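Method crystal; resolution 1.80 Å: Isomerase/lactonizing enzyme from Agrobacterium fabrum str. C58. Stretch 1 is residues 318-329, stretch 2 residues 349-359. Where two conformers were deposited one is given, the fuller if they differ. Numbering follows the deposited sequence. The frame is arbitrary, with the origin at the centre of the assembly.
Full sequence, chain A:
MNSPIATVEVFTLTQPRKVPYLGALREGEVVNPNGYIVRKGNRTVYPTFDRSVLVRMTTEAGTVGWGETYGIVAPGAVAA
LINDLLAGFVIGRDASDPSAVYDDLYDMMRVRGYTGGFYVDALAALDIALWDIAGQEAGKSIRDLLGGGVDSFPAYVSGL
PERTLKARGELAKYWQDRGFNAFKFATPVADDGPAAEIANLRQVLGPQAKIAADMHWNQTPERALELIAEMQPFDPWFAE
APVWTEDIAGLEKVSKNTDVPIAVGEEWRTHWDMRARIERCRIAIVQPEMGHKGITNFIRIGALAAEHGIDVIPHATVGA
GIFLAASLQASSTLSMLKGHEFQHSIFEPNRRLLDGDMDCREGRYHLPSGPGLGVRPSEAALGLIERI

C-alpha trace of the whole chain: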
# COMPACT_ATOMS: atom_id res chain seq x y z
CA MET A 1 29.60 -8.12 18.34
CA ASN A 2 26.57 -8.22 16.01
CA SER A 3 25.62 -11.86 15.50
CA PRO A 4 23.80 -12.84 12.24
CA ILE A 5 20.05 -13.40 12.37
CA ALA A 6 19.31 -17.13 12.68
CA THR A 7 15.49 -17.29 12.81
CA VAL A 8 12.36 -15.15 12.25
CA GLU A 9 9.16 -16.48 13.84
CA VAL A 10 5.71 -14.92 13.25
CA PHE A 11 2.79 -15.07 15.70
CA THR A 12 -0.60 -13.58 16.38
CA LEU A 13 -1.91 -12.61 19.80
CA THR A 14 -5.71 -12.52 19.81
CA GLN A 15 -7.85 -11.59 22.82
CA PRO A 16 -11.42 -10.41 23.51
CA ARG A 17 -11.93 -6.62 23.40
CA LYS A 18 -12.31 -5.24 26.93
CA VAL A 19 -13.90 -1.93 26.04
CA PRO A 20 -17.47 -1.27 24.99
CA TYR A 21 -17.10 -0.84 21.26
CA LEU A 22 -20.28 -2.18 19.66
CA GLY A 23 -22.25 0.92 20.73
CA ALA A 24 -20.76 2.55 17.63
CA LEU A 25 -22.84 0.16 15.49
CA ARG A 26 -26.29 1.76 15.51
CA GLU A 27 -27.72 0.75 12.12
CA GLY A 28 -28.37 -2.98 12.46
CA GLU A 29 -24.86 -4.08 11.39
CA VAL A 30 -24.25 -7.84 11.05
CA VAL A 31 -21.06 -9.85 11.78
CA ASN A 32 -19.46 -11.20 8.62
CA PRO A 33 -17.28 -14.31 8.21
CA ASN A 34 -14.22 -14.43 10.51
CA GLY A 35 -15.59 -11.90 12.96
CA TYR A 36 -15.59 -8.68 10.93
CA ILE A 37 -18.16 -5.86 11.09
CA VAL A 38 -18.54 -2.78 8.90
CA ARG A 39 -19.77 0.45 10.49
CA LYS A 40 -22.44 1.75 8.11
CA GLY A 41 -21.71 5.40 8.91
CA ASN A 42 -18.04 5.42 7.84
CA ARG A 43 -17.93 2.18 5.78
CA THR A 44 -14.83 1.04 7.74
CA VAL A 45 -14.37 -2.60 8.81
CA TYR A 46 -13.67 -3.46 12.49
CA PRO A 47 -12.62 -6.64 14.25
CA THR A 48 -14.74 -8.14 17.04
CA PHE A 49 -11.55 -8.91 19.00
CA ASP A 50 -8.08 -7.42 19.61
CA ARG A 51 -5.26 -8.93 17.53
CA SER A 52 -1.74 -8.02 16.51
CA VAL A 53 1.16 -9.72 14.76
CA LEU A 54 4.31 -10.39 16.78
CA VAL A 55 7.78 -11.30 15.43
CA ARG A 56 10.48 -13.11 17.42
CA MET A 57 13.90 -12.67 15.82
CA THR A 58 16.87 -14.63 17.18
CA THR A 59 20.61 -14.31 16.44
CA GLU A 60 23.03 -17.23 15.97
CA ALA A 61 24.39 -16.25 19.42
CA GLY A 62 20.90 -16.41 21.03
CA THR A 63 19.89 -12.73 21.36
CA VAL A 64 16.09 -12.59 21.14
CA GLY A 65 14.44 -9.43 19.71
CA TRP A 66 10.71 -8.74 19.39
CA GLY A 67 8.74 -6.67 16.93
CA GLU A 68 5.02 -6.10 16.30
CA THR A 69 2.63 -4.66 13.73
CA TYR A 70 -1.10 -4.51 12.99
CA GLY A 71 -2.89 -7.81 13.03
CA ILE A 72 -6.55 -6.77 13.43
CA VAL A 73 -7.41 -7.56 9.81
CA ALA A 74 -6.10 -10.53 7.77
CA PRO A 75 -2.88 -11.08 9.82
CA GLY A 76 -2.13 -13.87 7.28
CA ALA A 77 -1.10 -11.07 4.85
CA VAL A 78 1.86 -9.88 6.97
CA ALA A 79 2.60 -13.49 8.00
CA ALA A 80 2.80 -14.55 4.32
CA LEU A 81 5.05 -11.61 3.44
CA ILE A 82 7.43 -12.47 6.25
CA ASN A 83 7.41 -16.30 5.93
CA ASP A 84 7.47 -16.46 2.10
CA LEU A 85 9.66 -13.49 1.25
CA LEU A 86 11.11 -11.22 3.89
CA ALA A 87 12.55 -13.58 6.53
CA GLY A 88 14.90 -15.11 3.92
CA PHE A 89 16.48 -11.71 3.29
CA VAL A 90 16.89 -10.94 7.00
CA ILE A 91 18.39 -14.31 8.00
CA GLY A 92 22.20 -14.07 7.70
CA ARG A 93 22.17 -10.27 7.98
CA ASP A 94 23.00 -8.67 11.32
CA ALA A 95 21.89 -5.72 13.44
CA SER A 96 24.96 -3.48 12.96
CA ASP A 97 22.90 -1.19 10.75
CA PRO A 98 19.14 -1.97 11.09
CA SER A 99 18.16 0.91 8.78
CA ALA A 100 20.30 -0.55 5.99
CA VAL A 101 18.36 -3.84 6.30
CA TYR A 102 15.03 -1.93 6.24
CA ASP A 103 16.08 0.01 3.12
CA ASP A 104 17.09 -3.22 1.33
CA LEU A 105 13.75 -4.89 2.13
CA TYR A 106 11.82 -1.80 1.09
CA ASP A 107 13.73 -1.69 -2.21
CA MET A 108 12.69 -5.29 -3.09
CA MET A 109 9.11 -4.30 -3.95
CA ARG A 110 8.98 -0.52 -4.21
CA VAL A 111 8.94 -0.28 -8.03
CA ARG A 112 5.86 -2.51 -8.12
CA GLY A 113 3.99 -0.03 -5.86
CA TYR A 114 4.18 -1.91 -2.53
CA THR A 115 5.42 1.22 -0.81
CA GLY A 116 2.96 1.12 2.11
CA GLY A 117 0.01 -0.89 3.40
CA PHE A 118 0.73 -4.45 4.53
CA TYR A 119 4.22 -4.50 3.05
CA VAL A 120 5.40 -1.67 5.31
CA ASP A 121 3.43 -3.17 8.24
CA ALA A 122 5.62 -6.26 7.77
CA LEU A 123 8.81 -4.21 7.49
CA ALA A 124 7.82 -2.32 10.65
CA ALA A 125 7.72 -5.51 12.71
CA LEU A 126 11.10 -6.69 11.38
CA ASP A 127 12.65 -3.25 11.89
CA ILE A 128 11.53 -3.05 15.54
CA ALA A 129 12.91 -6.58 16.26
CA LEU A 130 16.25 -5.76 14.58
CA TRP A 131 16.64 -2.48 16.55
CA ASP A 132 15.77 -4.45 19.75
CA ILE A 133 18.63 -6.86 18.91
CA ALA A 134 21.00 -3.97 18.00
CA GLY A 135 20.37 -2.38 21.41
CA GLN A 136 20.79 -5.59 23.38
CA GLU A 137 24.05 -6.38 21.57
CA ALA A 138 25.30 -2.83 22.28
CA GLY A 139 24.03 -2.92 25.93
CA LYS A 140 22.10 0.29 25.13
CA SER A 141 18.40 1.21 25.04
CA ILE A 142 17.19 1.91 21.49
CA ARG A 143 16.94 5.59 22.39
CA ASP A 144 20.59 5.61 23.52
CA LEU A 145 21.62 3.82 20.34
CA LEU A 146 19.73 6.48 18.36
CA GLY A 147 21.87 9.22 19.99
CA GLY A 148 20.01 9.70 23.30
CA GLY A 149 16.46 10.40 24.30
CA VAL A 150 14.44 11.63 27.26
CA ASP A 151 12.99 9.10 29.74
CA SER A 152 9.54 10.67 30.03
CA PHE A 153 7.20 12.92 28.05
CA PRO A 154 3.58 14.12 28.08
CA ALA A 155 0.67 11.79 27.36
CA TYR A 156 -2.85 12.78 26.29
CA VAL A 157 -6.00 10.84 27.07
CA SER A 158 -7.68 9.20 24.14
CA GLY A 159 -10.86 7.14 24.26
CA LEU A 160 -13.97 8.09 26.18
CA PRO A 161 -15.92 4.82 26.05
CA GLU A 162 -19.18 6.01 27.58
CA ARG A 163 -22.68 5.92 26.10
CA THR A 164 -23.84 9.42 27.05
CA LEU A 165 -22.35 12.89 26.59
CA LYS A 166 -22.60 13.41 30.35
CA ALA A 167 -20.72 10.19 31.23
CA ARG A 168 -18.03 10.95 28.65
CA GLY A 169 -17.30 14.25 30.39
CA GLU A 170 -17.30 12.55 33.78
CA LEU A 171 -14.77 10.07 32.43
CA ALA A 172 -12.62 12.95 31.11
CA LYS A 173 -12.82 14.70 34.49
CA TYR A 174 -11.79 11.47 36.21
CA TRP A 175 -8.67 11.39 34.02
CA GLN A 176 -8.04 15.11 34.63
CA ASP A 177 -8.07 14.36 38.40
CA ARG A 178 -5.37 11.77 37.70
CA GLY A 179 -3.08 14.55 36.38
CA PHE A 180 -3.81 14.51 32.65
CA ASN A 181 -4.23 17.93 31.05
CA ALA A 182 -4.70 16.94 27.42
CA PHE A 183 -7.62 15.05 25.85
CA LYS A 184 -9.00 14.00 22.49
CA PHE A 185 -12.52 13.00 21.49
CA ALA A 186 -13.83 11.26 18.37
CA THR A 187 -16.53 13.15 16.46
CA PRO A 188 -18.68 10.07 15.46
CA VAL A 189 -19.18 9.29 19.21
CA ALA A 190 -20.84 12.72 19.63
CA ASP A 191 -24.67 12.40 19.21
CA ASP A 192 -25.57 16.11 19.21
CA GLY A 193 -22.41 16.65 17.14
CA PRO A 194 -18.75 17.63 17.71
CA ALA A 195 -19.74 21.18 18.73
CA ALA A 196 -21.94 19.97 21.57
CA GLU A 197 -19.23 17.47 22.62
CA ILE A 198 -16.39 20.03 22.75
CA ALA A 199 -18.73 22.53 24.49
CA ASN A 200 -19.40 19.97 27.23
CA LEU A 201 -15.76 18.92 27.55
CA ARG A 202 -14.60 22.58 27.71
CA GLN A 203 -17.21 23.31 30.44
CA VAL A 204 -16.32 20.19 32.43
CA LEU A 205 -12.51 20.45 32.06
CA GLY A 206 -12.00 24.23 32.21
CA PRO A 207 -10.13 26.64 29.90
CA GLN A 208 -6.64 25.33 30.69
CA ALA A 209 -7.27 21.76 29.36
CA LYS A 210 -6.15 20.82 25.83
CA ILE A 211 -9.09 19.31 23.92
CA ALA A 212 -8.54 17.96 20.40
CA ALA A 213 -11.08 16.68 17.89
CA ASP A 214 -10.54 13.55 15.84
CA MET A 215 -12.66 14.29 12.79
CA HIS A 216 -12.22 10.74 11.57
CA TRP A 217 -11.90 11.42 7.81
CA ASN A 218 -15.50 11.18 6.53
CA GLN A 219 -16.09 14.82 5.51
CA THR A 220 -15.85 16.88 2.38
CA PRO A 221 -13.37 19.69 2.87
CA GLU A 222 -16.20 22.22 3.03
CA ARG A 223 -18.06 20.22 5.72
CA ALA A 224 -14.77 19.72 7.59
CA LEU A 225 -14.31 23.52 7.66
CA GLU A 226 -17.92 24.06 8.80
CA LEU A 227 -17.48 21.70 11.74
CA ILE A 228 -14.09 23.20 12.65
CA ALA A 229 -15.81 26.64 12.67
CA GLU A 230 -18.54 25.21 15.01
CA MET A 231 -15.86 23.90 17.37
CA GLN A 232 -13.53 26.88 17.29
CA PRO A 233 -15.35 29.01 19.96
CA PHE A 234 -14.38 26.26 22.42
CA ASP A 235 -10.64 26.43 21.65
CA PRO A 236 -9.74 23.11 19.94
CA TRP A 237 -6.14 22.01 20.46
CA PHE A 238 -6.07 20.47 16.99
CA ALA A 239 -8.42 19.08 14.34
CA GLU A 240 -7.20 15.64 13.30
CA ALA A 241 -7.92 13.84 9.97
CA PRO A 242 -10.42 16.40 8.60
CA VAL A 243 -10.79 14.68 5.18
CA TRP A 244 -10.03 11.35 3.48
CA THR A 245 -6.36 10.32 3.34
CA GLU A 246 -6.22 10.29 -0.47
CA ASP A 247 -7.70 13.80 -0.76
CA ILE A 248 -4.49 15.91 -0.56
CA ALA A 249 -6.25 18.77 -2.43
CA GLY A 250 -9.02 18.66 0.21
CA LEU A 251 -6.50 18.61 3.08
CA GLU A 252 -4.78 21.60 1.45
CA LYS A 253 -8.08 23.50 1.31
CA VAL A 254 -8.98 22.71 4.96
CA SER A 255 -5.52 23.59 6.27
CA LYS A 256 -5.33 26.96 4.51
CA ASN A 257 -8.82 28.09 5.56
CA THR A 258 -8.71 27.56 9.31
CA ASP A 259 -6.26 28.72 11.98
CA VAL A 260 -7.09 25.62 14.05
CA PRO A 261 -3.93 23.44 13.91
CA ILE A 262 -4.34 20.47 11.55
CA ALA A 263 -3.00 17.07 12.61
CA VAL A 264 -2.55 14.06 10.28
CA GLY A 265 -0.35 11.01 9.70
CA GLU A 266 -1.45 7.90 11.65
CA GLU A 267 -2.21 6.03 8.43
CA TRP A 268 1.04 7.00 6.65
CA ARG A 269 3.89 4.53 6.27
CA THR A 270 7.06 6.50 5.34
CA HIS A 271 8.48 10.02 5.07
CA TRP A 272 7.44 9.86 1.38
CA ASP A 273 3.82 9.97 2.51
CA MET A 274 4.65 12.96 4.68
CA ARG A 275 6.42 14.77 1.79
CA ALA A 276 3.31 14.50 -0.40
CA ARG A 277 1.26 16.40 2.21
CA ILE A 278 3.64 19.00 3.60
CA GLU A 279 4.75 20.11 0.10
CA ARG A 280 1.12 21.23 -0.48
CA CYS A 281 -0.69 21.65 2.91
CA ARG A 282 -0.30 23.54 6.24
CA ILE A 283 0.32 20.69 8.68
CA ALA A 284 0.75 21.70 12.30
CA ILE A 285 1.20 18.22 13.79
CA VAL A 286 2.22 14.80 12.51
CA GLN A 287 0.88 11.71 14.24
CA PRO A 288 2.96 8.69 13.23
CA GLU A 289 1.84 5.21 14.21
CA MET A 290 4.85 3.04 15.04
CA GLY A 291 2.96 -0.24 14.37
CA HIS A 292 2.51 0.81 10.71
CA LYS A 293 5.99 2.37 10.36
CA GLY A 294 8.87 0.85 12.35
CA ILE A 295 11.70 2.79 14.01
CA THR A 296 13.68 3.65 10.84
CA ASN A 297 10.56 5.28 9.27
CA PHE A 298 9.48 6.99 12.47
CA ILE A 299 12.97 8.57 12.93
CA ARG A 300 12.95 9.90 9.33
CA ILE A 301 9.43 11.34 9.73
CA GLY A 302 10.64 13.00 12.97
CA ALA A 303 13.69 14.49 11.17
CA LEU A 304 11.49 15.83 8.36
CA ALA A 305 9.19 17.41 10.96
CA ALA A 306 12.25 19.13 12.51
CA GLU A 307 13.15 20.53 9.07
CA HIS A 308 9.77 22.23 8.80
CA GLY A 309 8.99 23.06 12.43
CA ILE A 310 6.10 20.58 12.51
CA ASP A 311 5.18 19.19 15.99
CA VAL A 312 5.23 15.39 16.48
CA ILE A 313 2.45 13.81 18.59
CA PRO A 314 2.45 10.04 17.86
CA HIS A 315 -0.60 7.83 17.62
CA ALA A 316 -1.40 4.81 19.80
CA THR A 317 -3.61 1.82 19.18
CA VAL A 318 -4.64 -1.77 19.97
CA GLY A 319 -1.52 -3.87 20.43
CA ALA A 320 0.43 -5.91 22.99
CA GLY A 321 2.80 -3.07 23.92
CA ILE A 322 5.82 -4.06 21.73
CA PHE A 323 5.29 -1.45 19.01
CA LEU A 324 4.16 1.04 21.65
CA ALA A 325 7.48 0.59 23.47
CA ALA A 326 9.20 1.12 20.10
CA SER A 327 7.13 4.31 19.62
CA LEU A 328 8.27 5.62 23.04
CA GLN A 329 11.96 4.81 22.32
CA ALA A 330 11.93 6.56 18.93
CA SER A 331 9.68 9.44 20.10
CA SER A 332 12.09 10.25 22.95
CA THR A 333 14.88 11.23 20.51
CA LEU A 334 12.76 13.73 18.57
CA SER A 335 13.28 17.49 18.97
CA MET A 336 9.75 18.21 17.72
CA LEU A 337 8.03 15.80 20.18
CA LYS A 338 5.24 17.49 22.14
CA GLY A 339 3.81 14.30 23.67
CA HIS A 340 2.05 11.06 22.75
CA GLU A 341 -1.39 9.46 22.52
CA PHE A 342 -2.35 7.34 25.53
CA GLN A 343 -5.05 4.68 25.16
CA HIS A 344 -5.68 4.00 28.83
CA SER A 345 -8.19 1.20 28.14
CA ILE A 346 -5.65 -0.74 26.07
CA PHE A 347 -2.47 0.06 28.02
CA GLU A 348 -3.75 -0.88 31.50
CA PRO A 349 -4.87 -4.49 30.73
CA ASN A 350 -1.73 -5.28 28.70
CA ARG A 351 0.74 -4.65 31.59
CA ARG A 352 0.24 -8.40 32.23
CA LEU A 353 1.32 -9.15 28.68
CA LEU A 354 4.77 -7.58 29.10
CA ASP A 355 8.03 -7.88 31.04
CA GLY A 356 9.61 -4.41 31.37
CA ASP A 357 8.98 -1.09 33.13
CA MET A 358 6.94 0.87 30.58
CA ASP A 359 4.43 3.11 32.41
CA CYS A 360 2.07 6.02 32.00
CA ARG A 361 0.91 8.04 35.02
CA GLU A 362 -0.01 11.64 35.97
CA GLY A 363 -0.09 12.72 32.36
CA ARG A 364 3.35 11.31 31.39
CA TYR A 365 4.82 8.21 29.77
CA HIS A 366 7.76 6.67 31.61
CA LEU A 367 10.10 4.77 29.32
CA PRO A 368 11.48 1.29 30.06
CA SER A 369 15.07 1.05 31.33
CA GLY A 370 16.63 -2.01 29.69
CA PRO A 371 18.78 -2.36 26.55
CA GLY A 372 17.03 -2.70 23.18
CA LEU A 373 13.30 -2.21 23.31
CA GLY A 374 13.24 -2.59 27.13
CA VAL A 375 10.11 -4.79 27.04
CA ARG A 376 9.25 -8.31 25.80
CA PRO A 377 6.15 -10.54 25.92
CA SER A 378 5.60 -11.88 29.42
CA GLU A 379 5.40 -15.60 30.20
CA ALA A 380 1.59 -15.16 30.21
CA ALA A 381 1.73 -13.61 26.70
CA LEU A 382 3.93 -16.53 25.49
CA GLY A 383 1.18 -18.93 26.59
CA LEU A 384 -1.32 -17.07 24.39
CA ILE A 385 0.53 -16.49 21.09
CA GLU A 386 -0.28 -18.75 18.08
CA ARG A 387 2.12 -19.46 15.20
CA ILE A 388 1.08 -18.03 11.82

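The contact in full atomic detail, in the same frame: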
# COMPACT_ATOMS: atom_id res chain seq x y z
N VAL A 318 -4.58 -0.38 19.53
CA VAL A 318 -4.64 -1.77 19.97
C VAL A 318 -3.33 -2.48 19.62
O VAL A 318 -2.87 -2.45 18.48
CB VAL A 318 -5.83 -2.48 19.25
CG1 VAL A 318 -5.74 -4.00 19.33
CG2 VAL A 318 -7.17 -1.95 19.82
N GLY A 319 -2.74 -3.11 20.62
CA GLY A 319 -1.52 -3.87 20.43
C GLY A 319 -1.07 -4.40 21.77
O GLY A 319 -1.69 -4.08 22.80
N ALA A 320 -0.03 -5.22 21.77
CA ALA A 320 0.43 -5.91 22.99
C ALA A 320 1.33 -5.00 23.84
O ALA A 320 1.49 -5.22 25.05
CB ALA A 320 1.18 -7.18 22.63
N GLY A 321 1.90 -3.98 23.22
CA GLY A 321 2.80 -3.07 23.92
C GLY A 321 4.19 -3.04 23.29
O GLY A 321 4.99 -2.20 23.65
N ILE A 322 4.48 -3.97 22.36
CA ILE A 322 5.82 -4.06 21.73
C ILE A 322 6.08 -2.87 20.78
O ILE A 322 7.08 -2.14 20.92
CB ILE A 322 6.03 -5.44 21.00
CG1 ILE A 322 5.93 -6.66 21.97
CG2 ILE A 322 7.32 -5.46 20.14
CD1 ILE A 322 6.91 -6.67 23.11
N PHE A 323 5.19 -2.66 19.80
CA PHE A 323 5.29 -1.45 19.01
C PHE A 323 5.05 -0.14 19.76
O PHE A 323 5.61 0.89 19.38
CB PHE A 323 4.62 -1.51 17.62
CG PHE A 323 3.10 -1.62 17.64
CD1 PHE A 323 2.28 -0.57 18.08
CD2 PHE A 323 2.49 -2.75 17.11
CE1 PHE A 323 0.87 -0.68 18.03
CE2 PHE A 323 1.09 -2.89 17.07
CZ PHE A 323 0.28 -1.85 17.52
N LEU A 324 4.27 -0.18 20.83
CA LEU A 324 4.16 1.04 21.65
C LEU A 324 5.51 1.38 22.31
O LEU A 324 5.93 2.52 22.30
CB LEU A 324 3.06 0.90 22.71
CG LEU A 324 2.92 2.13 23.61
CD1 LEU A 324 2.57 3.37 22.82
CD2 LEU A 324 1.86 1.84 24.68
N ALA A 325 6.18 0.38 22.87
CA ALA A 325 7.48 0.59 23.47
C ALA A 325 8.47 1.14 22.45
O ALA A 325 9.20 2.09 22.73
CB ALA A 325 8.01 -0.67 24.09
N ALA A 326 8.46 0.56 21.24
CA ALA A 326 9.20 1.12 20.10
C ALA A 326 8.86 2.58 19.82
O ALA A 326 9.78 3.39 19.64
CB ALA A 326 9.00 0.25 18.85
N SER A 327 7.56 2.93 19.82
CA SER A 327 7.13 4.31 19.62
C SER A 327 7.75 5.23 20.69
O SER A 327 8.24 6.30 20.35
CB SER A 327 5.59 4.45 19.65
OG SER A 327 5.21 5.76 19.24
N LEU A 328 7.70 4.81 21.95
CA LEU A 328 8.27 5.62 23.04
C LEU A 328 9.77 5.83 22.84
O LEU A 328 10.24 6.96 22.92
CB LEU A 328 7.97 5.00 24.42
CG LEU A 328 6.52 4.70 24.80
CD1 LEU A 328 6.47 4.33 26.27
CD2 LEU A 328 5.58 5.87 24.49
N GLN A 329 10.51 4.74 22.58
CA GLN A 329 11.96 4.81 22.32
C GLN A 329 12.30 5.81 21.22
O GLN A 329 13.12 6.72 21.43
CB GLN A 329 12.52 3.44 21.91
CG GLN A 329 12.48 2.33 22.97
CD GLN A 329 13.51 2.52 24.10
OE1 GLN A 329 14.34 3.43 24.06
NE2 GLN A 329 13.46 1.64 25.10
N PRO A 349 -4.81 -3.02 30.80
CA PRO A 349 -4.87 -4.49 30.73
C PRO A 349 -3.65 -5.21 30.17
O PRO A 349 -3.40 -6.35 30.58
CB PRO A 349 -6.07 -4.76 29.82
CG PRO A 349 -6.85 -3.56 29.80
CD PRO A 349 -5.90 -2.41 30.02
N ASN A 350 -2.89 -4.60 29.26
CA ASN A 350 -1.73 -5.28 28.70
C ASN A 350 -0.40 -5.20 29.50
O ASN A 350 0.62 -5.73 29.07
CB ASN A 350 -1.62 -4.98 27.19
CG ASN A 350 -2.94 -5.27 26.42
OD1 ASN A 350 -3.92 -5.79 26.97
ND2 ASN A 350 -2.96 -4.89 25.15
N ARG A 351 -0.42 -4.58 30.69
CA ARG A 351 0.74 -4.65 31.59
C ARG A 351 1.12 -6.12 31.86
O ARG A 351 2.31 -6.47 31.93
CB ARG A 351 0.47 -3.94 32.93
CG ARG A 351 0.63 -2.43 32.88
CD ARG A 351 0.80 -1.86 34.31
NE ARG A 351 0.90 -0.40 34.36
CZ ARG A 351 -0.17 0.38 34.46
NH1 ARG A 351 -1.37 -0.18 34.50
NH2 ARG A 351 -0.05 1.71 34.52
N ARG A 352 0.10 -6.97 31.99
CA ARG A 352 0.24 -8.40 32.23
C ARG A 352 0.90 -9.13 31.07
O ARG A 352 1.42 -10.22 31.25
CB ARG A 352 -1.13 -9.02 32.44
CG ARG A 352 -1.51 -9.14 33.87
CD ARG A 352 -2.97 -9.46 34.03
NE ARG A 352 -3.57 -8.49 34.94
CZ ARG A 352 -4.41 -7.53 34.56
NH1 ARG A 352 -4.88 -6.68 35.46
NH2 ARG A 352 -4.77 -7.40 33.28
N LEU A 353 0.85 -8.51 29.90
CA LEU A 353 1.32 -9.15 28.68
C LEU A 353 2.80 -8.87 28.44
O LEU A 353 3.40 -9.39 27.50
CB LEU A 353 0.48 -8.68 27.48
CG LEU A 353 -0.98 -9.19 27.43
CD1 LEU A 353 -1.68 -8.72 26.15
CD2 LEU A 353 -1.09 -10.71 27.57
N LEU A 354 3.40 -8.04 29.31
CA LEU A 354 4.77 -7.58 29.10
C LEU A 354 5.66 -7.76 30.32
O LEU A 354 5.22 -7.51 31.46
CB LEU A 354 4.76 -6.09 28.79
CG LEU A 354 4.06 -5.65 27.50
CD1 LEU A 354 3.99 -4.14 27.52
CD2 LEU A 354 4.87 -6.14 26.31
N ASP A 355 6.91 -8.13 30.08
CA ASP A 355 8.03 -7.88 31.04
C ASP A 355 8.76 -6.59 30.67
O ASP A 355 9.11 -6.39 29.50
CB ASP A 355 9.06 -9.03 31.01
CG ASP A 355 8.50 -10.36 31.47
OD1 ASP A 355 7.57 -10.36 32.31
OD2 ASP A 355 9.00 -11.41 30.99
N GLY A 356 9.00 -5.72 31.64
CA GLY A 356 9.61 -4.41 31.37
C GLY A 356 8.83 -3.23 31.93
O GLY A 356 7.62 -3.18 31.83
N ASP A 357 9.56 -2.27 32.48
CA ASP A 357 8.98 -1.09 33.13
C ASP A 357 8.55 0.05 32.18
O ASP A 357 9.06 1.17 32.24
CB ASP A 357 9.93 -0.57 34.23
CG ASP A 357 11.29 -0.06 33.66
OD1 ASP A 357 11.86 -0.68 32.73
OD2 ASP A 357 11.77 0.98 34.16
N MET A 358 7.57 -0.21 31.33
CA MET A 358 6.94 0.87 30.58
C MET A 358 5.70 1.33 31.36
O MET A 358 4.85 0.50 31.72
CB MET A 358 6.51 0.34 29.19
CG MET A 358 5.76 1.37 28.37
SD MET A 358 5.53 0.90 26.63
CE MET A 358 4.61 -0.63 26.76
N ASP A 359 5.58 2.63 31.64
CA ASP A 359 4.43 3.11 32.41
C ASP A 359 3.86 4.40 31.83
O ASP A 359 4.52 5.10 31.06
CB ASP A 359 4.77 3.26 33.91
CG ASP A 359 3.52 3.23 34.81
OD1 ASP A 359 2.41 2.83 34.35
OD2 ASP A 359 3.66 3.60 35.99

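Stretch 1 begins as a loop and enters a helix at I322, with G321 at the N-cap position. The helix runs through Q329 and continues beyond it. Its first turn is closed by A325 N bonding to G321 O at 2.9 Å. Stretch 2 is mostly loop or turn, with a short strand at L354 and D355. Near its start the backbone folds back on itself: L353 N donates to N350 O at 2.9 Å. The two stretches come nearest at two places. A320 CA lies 6.1 Å from N350 CA, and A325 CA lies 7.1 Å from M358 CA. Together the stretches bury 369 Å².

One hydrogen bond crosses the contact. N350 ND2 donates to G319 O at 2.8 Å, with an N-H...acceptor angle of 131°, so the bond is short but bent. The next carbonyl, A320 O, lies against L354, 3.6 Å from its CG.

The rest of the contact is largely apolar. L354 CD1 reaches G321, 3.9 Å from G321 CA. A CB on G321 would point toward stretch 2 and fall 2.5 Å from L354 CD1, a clash. The backbone angles of G321 also call for glycine. I322 has its CA-to-CB bond directed away, yet its end comes nearer, and its CD1 meets L354 CD2 at 3.8 Å.

M358 has the largest covered area of any residue here. M358 SD rests against the helix, 3.6 Å from L328 CD1, 3.9 Å from A325 CB and 4.2 Å from L324 CG. The small side chain of A325 leaves the sulfur close to the backbone, with A325 CA 3.7 Å from M358 SD. The methyl CE of M358 lies 3.5 Å from G321 O.

Within stretch 2, R351 NH2 forms a salt bridge with D359 OD1 at 2.7 Å.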